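Hydrolase, haloacid dehalogenase-like family (Chlorobaculum tepidum, PDB 2HCF) probably acts as a magnesium-dependent hydrolase of the haloacid dehalogenase superfamily. Local coordinates at residues A[119-122]-A[123-127]; A[140-143]-A[144-147]; A[167-170]-A[171-174]. One frame throughout, in Å; residues are numbered along the deposited sequence.

From the N terminus, the three contacts follow one another in series; none nests within or crosses another. Contact 1 (119-127) starts helix 121-129 just after strand 111-116, contact 2 (140-147) folds the chain over as it leaves strand 140-141, and contact 3 (167-174) turns the chain from helix 152-164 into strand 173-177. Contacts 1 and 2 touch: the loop after strand 140-141 is bonded to the start of helix 121-129, tying the helix start to the end of the edge strand. Contact 3 lies apart, its centre about 26 Å from that of contact 1 and 20 Å from that of contact 2, though it reaches the same parallel sheet as contact 2.

Contact 1: residues A[119-122]-A[123-127]; sequences NFEA and SGRHK
Asn-119 and Lys-127 meet from opposite directions, and Lys-127 NZ donates to Asn-119 OD1 at 2.7 Å, on a lone pair in the plane of the amide. A water donates to the same oxygen and accepts from Ser-123 OG, so two donors hold OD1. Asn-119 ND2 bonds to OD1 of Asp-12, a residue of the magnesium site, and Lys-127 NZ forms a salt bridge with its OD2. The amide therefore belongs to the second shell, and together with the lysine it probably steadies the carboxylate of Asp-12. Asn-119 CB rests 3.4 Å from Gly-124 CA, where a side-chain carbon on the glycine would collide with it.

A second polar pair runs along the outside of the helix. The side chain of Glu-121 swings away from its own N (chi1 -177°) and then runs extended beside that of Arg-125, pointing the same way. Arg-125 NE donates to the anti lone pair of Glu-121 OE2 at 2.9 Å in a salt bridge, the carboxylate and guanidinium planes 46° apart, and a water spans OE2 and NH2. Arg-125 NH1 turns to Asp-134 and the carbonyl of Phe-137, so replacement by a leucine would probably leave the carboxylates of Glu-121 and Asp-134 without their shared cation.

Beneath these groups lies the first helical turn. Phe-120, at the N-cap position, accepts Gly-124 N at its O (2.8 Å), and Glu-121 O accepts Arg-125 N (2.8 Å).

The helix belongs to the beta-alpha-beta unit of strand 111-116, helix 121-129 and strand 140-141. Helix 65-86 covers it with Tyr-79, Ile-80 and Phe-83, while Phe-120 meets Lys-76 of that helix and Ile-54 of helix 50-59.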
loop_
_atom_site.group_PDB
_atom_site.type_symbol
_atom_site.label_atom_id
_atom_site.label_comp_id
_atom_site.label_asym_id
_atom_site.label_seq_id
_atom_site.Cartn_x
_atom_site.Cartn_y
_atom_site.Cartn_z
ATOM N N ASN A 119 -3.941 -2.480 -0.834
ATOM C CA ASN A 119 -4.213 -3.901 -1.021
ATOM C C ASN A 119 -4.966 -4.518 0.180
ATOM O O ASN A 119 -4.705 -4.163 1.340
ATOM C CB ASN A 119 -2.895 -4.686 -1.193
ATOM C CG ASN A 119 -2.196 -4.424 -2.522
ATOM O OD1 ASN A 119 -2.534 -5.056 -3.538
ATOM N ND2 ASN A 119 -1.153 -3.565 -2.505
ATOM N N PHE A 120 -5.882 -5.455 -0.099
ATOM C CA PHE A 120 -6.312 -6.414 0.897
ATOM C C PHE A 120 -5.025 -7.107 1.355
ATOM O O PHE A 120 -4.082 -7.275 0.570
ATOM C CB PHE A 120 -7.288 -7.462 0.317
ATOM C CG PHE A 120 -8.604 -6.894 -0.177
ATOM C CD1 PHE A 120 -9.442 -6.186 0.676
ATOM C CD2 PHE A 120 -9.029 -7.120 -1.485
ATOM C CE1 PHE A 120 -10.672 -5.661 0.211
ATOM C CE2 PHE A 120 -10.238 -6.620 -1.934
ATOM C CZ PHE A 120 -11.055 -5.880 -1.087
ATOM N N GLU A 121 -4.958 -7.474 2.628
ATOM C CA GLU A 121 -3.752 -8.087 3.170
ATOM C C GLU A 121 -3.345 -9.335 2.421
ATOM O O GLU A 121 -2.158 -9.514 2.161
ATOM C CB GLU A 121 -3.899 -8.463 4.647
ATOM C CG GLU A 121 -2.604 -9.044 5.261
ATOM C CD GLU A 121 -2.616 -9.153 6.814
ATOM O OE1 GLU A 121 -3.660 -8.900 7.464
ATOM O OE2 GLU A 121 -1.557 -9.466 7.377
ATOM N N ALA A 122 -4.293 -10.212 2.104
ATOM C CA ALA A 122 -3.909 -11.518 1.588
ATOM C C ALA A 122 -3.275 -11.371 0.201
ATOM O O ALA A 122 -2.288 -12.046 -0.095
ATOM C CB ALA A 122 -5.101 -12.465 1.550
ATOM N N SER A 123 -3.836 -10.475 -0.621
ATOM C CA SER A 123 -3.316 -10.241 -1.968
ATOM C C SER A 123 -2.082 -9.315 -1.976
ATOM O O SER A 123 -1.129 -9.537 -2.746
ATOM C CB SER A 123 -4.403 -9.770 -2.900
ATOM O OG SER A 123 -5.105 -8.657 -2.374
ATOM N N GLY A 124 -2.079 -8.305 -1.119
ATOM C CA GLY A 124 -0.906 -7.422 -0.955
ATOM C C GLY A 124 0.294 -8.245 -0.507
ATOM O O GLY A 124 1.403 -8.105 -1.064
ATOM N N ARG A 125 0.099 -9.140 0.469
ATOM C CA ARG A 125 1.225 -9.959 0.955
ATOM C C ARG A 125 1.635 -11.032 -0.042
ATOM O O ARG A 125 2.817 -11.434 -0.082
ATOM C CB ARG A 125 0.963 -10.580 2.345
ATOM C CG ARG A 125 0.869 -9.585 3.511
ATOM C CD ARG A 125 0.887 -10.330 4.871
ATOM N NE ARG A 125 0.975 -9.401 6.005
ATOM C CZ ARG A 125 2.127 -8.926 6.485
ATOM N NH1 ARG A 125 3.280 -9.307 5.965
ATOM N NH2 ARG A 125 2.135 -8.111 7.523
ATOM N N HIS A 126 0.704 -11.501 -0.871
ATOM C CA HIS A 126 1.084 -12.433 -1.946
ATOM C C HIS A 126 1.992 -11.719 -2.970
ATOM O O HIS A 126 2.986 -12.263 -3.430
ATOM C CB HIS A 126 -0.129 -13.008 -2.668
ATOM C CG HIS A 126 0.224 -14.124 -3.604
ATOM N ND1 HIS A 126 0.779 -15.310 -3.165
ATOM C CD2 HIS A 126 0.142 -14.217 -4.946
ATOM C CE1 HIS A 126 0.995 -16.088 -4.206
ATOM N NE2 HIS A 126 0.620 -15.451 -5.299
ATOM N N LYS A 127 1.665 -10.480 -3.300
ATOM C CA LYS A 127 2.571 -9.715 -4.149
ATOM C C LYS A 127 4.020 -9.624 -3.552
ATOM O O LYS A 127 5.009 -9.630 -4.283
ATOM C CB LYS A 127 2.014 -8.287 -4.320
ATOM C CG LYS A 127 0.774 -8.159 -5.188
ATOM C CD LYS A 127 0.229 -6.691 -5.220
ATOM C CE LYS A 127 -1.042 -6.576 -6.014
ATOM N NZ LYS A 127 -1.509 -5.109 -6.057
HETATM O O HOH W 1 -4.920 -6.282 -3.783
HETATM O O HOH W 2 -0.146 -8.696 9.414
#

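Contact 2: residues A[140-143]-A[144-147]; sequences GAFA and DDAL
Asp-144 opens the second half of a type I-like beta turn and comes obliquely to Phe-142, its OD1 3.3 Å from Phe-142 CB, with the carboxylate plane 78° from that of the ring. The polar ties of this carboxylate reach beyond the turn, OD2 forming a salt bridge with Lys-76 and OD1 accepting the backbone N of Glu-121 at the start of helix 121-129.

Asp-145 closes the turn twice over. Its N donates to Phe-142 O at 2.9 Å, approaching from above the carbonyl plane, and its side chain returns to the same residue, where OD2 accepts Phe-142 N at 2.9 Å in a nearly straight bond (166°). With CG beside its own backbone N (chi1 -61°), the side chain runs next to that of Phe-142 and points the same way, so that Phe-142 N meets OD2 on its anti side, somewhat out of the carboxylate plane. Phe-142 is therefore held by its N-H and its carbonyl at once.

At Ala-146 the backbone becomes extended, and the chain leaves the turn toward helix 152-164.

Chemically, the turn is a place where a carboxylate takes over a backbone N-H just past the edge strand 140-141. Asp-145 OD2 is also paired with Arg-159 NH1, which bonds to Gly-140 O as well; this cation probably favours the ionised carboxylate and fastens strand end and turn to helix 152-164.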
loop_
_atom_site.group_PDB
_atom_site.type_symbol
_atom_site.label_atom_id
_atom_site.label_comp_id
_atom_site.label_asym_id
_atom_site.label_seq_id
_atom_site.Cartn_x
_atom_site.Cartn_y
_atom_site.Cartn_z
ATOM N N GLY A 140 0.590 -4.569 9.576
ATOM C CA GLY A 140 0.294 -3.400 8.756
ATOM C C GLY A 140 -1.143 -2.942 8.916
ATOM O O GLY A 140 -1.855 -3.459 9.787
ATOM N N ALA A 141 -1.549 -1.908 8.164
ATOM C CA ALA A 141 -2.927 -1.620 7.964
ATOM C C ALA A 141 -3.216 -1.781 6.468
ATOM O O ALA A 141 -2.377 -1.404 5.610
ATOM C CB ALA A 141 -3.269 -0.216 8.440
ATOM N N PHE A 142 -4.392 -2.350 6.168
ATOM C CA PHE A 142 -4.757 -2.838 4.830
ATOM C C PHE A 142 -6.187 -2.478 4.419
ATOM O O PHE A 142 -6.976 -1.900 5.206
ATOM C CB PHE A 142 -4.601 -4.356 4.779
ATOM C CG PHE A 142 -3.285 -4.868 5.301
ATOM C CD1 PHE A 142 -2.213 -5.044 4.447
ATOM C CD2 PHE A 142 -3.133 -5.222 6.646
ATOM C CE1 PHE A 142 -0.974 -5.540 4.937
ATOM C CE2 PHE A 142 -1.892 -5.734 7.133
ATOM C CZ PHE A 142 -0.829 -5.857 6.271
ATOM N N ALA A 143 -6.559 -2.839 3.186
ATOM C CA ALA A 143 -7.931 -2.590 2.695
ATOM C C ALA A 143 -8.988 -3.400 3.448
ATOM O O ALA A 143 -10.181 -3.102 3.370
ATOM C CB ALA A 143 -8.053 -2.839 1.200
ATOM N N ASP A 144 -8.567 -4.418 4.179
ATOM C CA ASP A 144 -9.499 -5.091 5.086
ATOM C C ASP A 144 -10.011 -4.167 6.185
ATOM O O ASP A 144 -11.070 -4.403 6.763
ATOM C CB ASP A 144 -8.850 -6.310 5.687
ATOM C CG ASP A 144 -8.050 -7.080 4.666
ATOM O OD1 ASP A 144 -6.952 -6.607 4.357
ATOM O OD2 ASP A 144 -8.501 -8.134 4.166
ATOM N N ASP A 145 -9.270 -3.104 6.452
ATOM C CA ASP A 145 -9.523 -2.255 7.619
ATOM C C ASP A 145 -10.363 -1.019 7.354
ATOM O O ASP A 145 -10.951 -0.463 8.287
ATOM C CB ASP A 145 -8.188 -1.825 8.224
ATOM C CG ASP A 145 -7.351 -3.001 8.694
ATOM O OD1 ASP A 145 -7.920 -3.894 9.343
ATOM O OD2 ASP A 145 -6.125 -3.039 8.427
ATOM N N ALA A 146 -10.401 -0.569 6.104
ATOM C CA ALA A 146 -11.163 0.622 5.747
ATOM C C ALA A 146 -11.306 0.817 4.249
ATOM O O ALA A 146 -10.508 0.330 3.473
ATOM C CB ALA A 146 -10.507 1.855 6.343
ATOM N N LEU A 147 -12.319 1.600 3.867
ATOM C CA LEU A 147 -12.499 2.020 2.481
ATOM C C LEU A 147 -11.744 3.328 2.219
ATOM O O LEU A 147 -11.422 3.630 1.085
ATOM C CB LEU A 147 -13.997 2.222 2.164
ATOM C CG LEU A 147 -14.939 1.007 2.262
ATOM C CD1 LEU A 147 -16.396 1.469 2.146
ATOM C CD2 LEU A 147 -14.651 -0.044 1.212
#

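Contact 3: residues A[167-170]-A[171-174]; sequences NYSP and SQIV
Ser-169 and Gln-172 bracket the first of two overlapping type I-like turns, a short 3-10 turn at the helix-to-strand connection of this alpha/beta, Rossmann-like fold. Gln-172 N donates to Ser-169 O at 2.8 Å, and one residue on Ile-173 N donates to Pro-170 O at 3.1 Å; both donors stand above the carbonyl planes they meet. The backbone becomes extended at Ile-173, whose bonds to Arg-192, with those of Gln-172 to Leu-6, fit the start of strand 173-177 between its two neighbours in the sheet.

The side chain of Gln-172 doubles back over the turn. CG lies beside its backbone N (chi1 -71°) and the chain runs extended from there, which brings OE1 to Ser-169 N. That bond is 2.9 Å long and nearly straight, at 170°, with the donor tilted somewhat from the amide plane. Gln-172 thus ties down Ser-169 from backbone and side chain together.

Ile-173 is buried, and its CG1 comes 3.7 Å from Tyr-168 CB. Both side chains also rest on Leu-157, so the turn is pinned against helix 152-164. The Tyr-168 hydroxyl makes a weak bond to Thr-164 of the same helix.

On the solvent side, a water bonded to Ser-169 OG accepts Ser-171 N at 3.0 Å, serving an amide at the start of the 3-10 turn.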
loop_
_atom_site.group_PDB
_atom_site.type_symbol
_atom_site.label_atom_id
_atom_site.label_comp_id
_atom_site.label_asym_id
_atom_site.label_seq_id
_atom_site.Cartn_x
_atom_site.Cartn_y
_atom_site.Cartn_z
ATOM N N ASN A 167 5.336 4.717 22.291
ATOM C CA ASN A 167 4.375 5.769 21.992
ATOM C C ASN A 167 5.013 6.691 20.968
ATOM O O ASN A 167 5.574 7.725 21.333
ATOM C CB ASN A 167 4.010 6.531 23.277
ATOM C CG ASN A 167 2.888 7.551 23.067
ATOM O OD1 ASN A 167 1.730 7.190 22.816
ATOM N ND2 ASN A 167 3.236 8.838 23.181
ATOM N N TYR A 168 4.962 6.305 19.693
ATOM C CA TYR A 168 5.659 7.055 18.634
ATOM C C TYR A 168 5.105 8.448 18.547
ATOM O O TYR A 168 3.893 8.612 18.463
ATOM C CB TYR A 168 5.504 6.365 17.273
ATOM C CG TYR A 168 6.122 4.995 17.259
ATOM C CD1 TYR A 168 7.478 4.830 17.055
ATOM C CD2 TYR A 168 5.349 3.870 17.484
ATOM C CE1 TYR A 168 8.058 3.567 17.077
ATOM C CE2 TYR A 168 5.910 2.610 17.505
ATOM C CZ TYR A 168 7.254 2.459 17.299
ATOM O OH TYR A 168 7.789 1.186 17.312
ATOM N N SER A 169 5.982 9.448 18.583
ATOM C CA SER A 169 5.574 10.832 18.347
ATOM C C SER A 169 5.567 11.089 16.840
ATOM O O SER A 169 6.172 10.321 16.082
ATOM C CB SER A 169 6.526 11.797 19.053
ATOM O OG SER A 169 7.696 12.009 18.283
ATOM N N PRO A 170 4.918 12.172 16.395
ATOM C CA PRO A 170 4.815 12.454 14.963
ATOM C C PRO A 170 6.153 12.399 14.205
ATOM O O PRO A 170 6.217 11.798 13.129
ATOM C CB PRO A 170 4.218 13.867 14.935
ATOM C CG PRO A 170 3.421 13.945 16.184
ATOM C CD PRO A 170 4.254 13.226 17.193
ATOM N N SER A 171 7.220 12.959 14.778
ATOM C CA SER A 171 8.515 12.986 14.101
ATOM C C SER A 171 9.154 11.627 14.047
ATOM O O SER A 171 10.129 11.460 13.323
ATOM C CB SER A 171 9.492 13.916 14.801
ATOM O OG SER A 171 9.676 13.539 16.161
ATOM N N GLN A 172 8.639 10.693 14.843
ATOM C CA GLN A 172 9.105 9.288 14.826
ATOM C C GLN A 172 8.324 8.360 13.876
ATOM O O GLN A 172 8.600 7.177 13.803
ATOM C CB GLN A 172 9.048 8.710 16.246
ATOM C CG GLN A 172 10.078 9.275 17.181
ATOM C CD GLN A 172 9.850 8.854 18.630
ATOM O OE1 GLN A 172 8.734 8.565 19.047
ATOM N NE2 GLN A 172 10.917 8.842 19.404
ATOM N N ILE A 173 7.344 8.901 13.165
ATOM C CA ILE A 173 6.527 8.108 12.260
ATOM C C ILE A 173 6.799 8.537 10.818
ATOM O O ILE A 173 6.716 9.714 10.487
ATOM C CB ILE A 173 5.018 8.266 12.540
ATOM C CG1 ILE A 173 4.710 7.975 14.023
ATOM C CG2 ILE A 173 4.204 7.334 11.586
ATOM C CD1 ILE A 173 3.346 8.522 14.481
ATOM N N VAL A 174 7.124 7.562 9.981
ATOM C CA VAL A 174 7.477 7.813 8.582
ATOM C C VAL A 174 6.557 6.985 7.684
ATOM O O VAL A 174 6.456 5.753 7.822
ATOM C CB VAL A 174 8.966 7.466 8.310
ATOM C CG1 VAL A 174 9.326 7.700 6.857
ATOM C CG2 VAL A 174 9.865 8.280 9.213
HETATM O O HOH W 3 7.411 14.735 17.242
#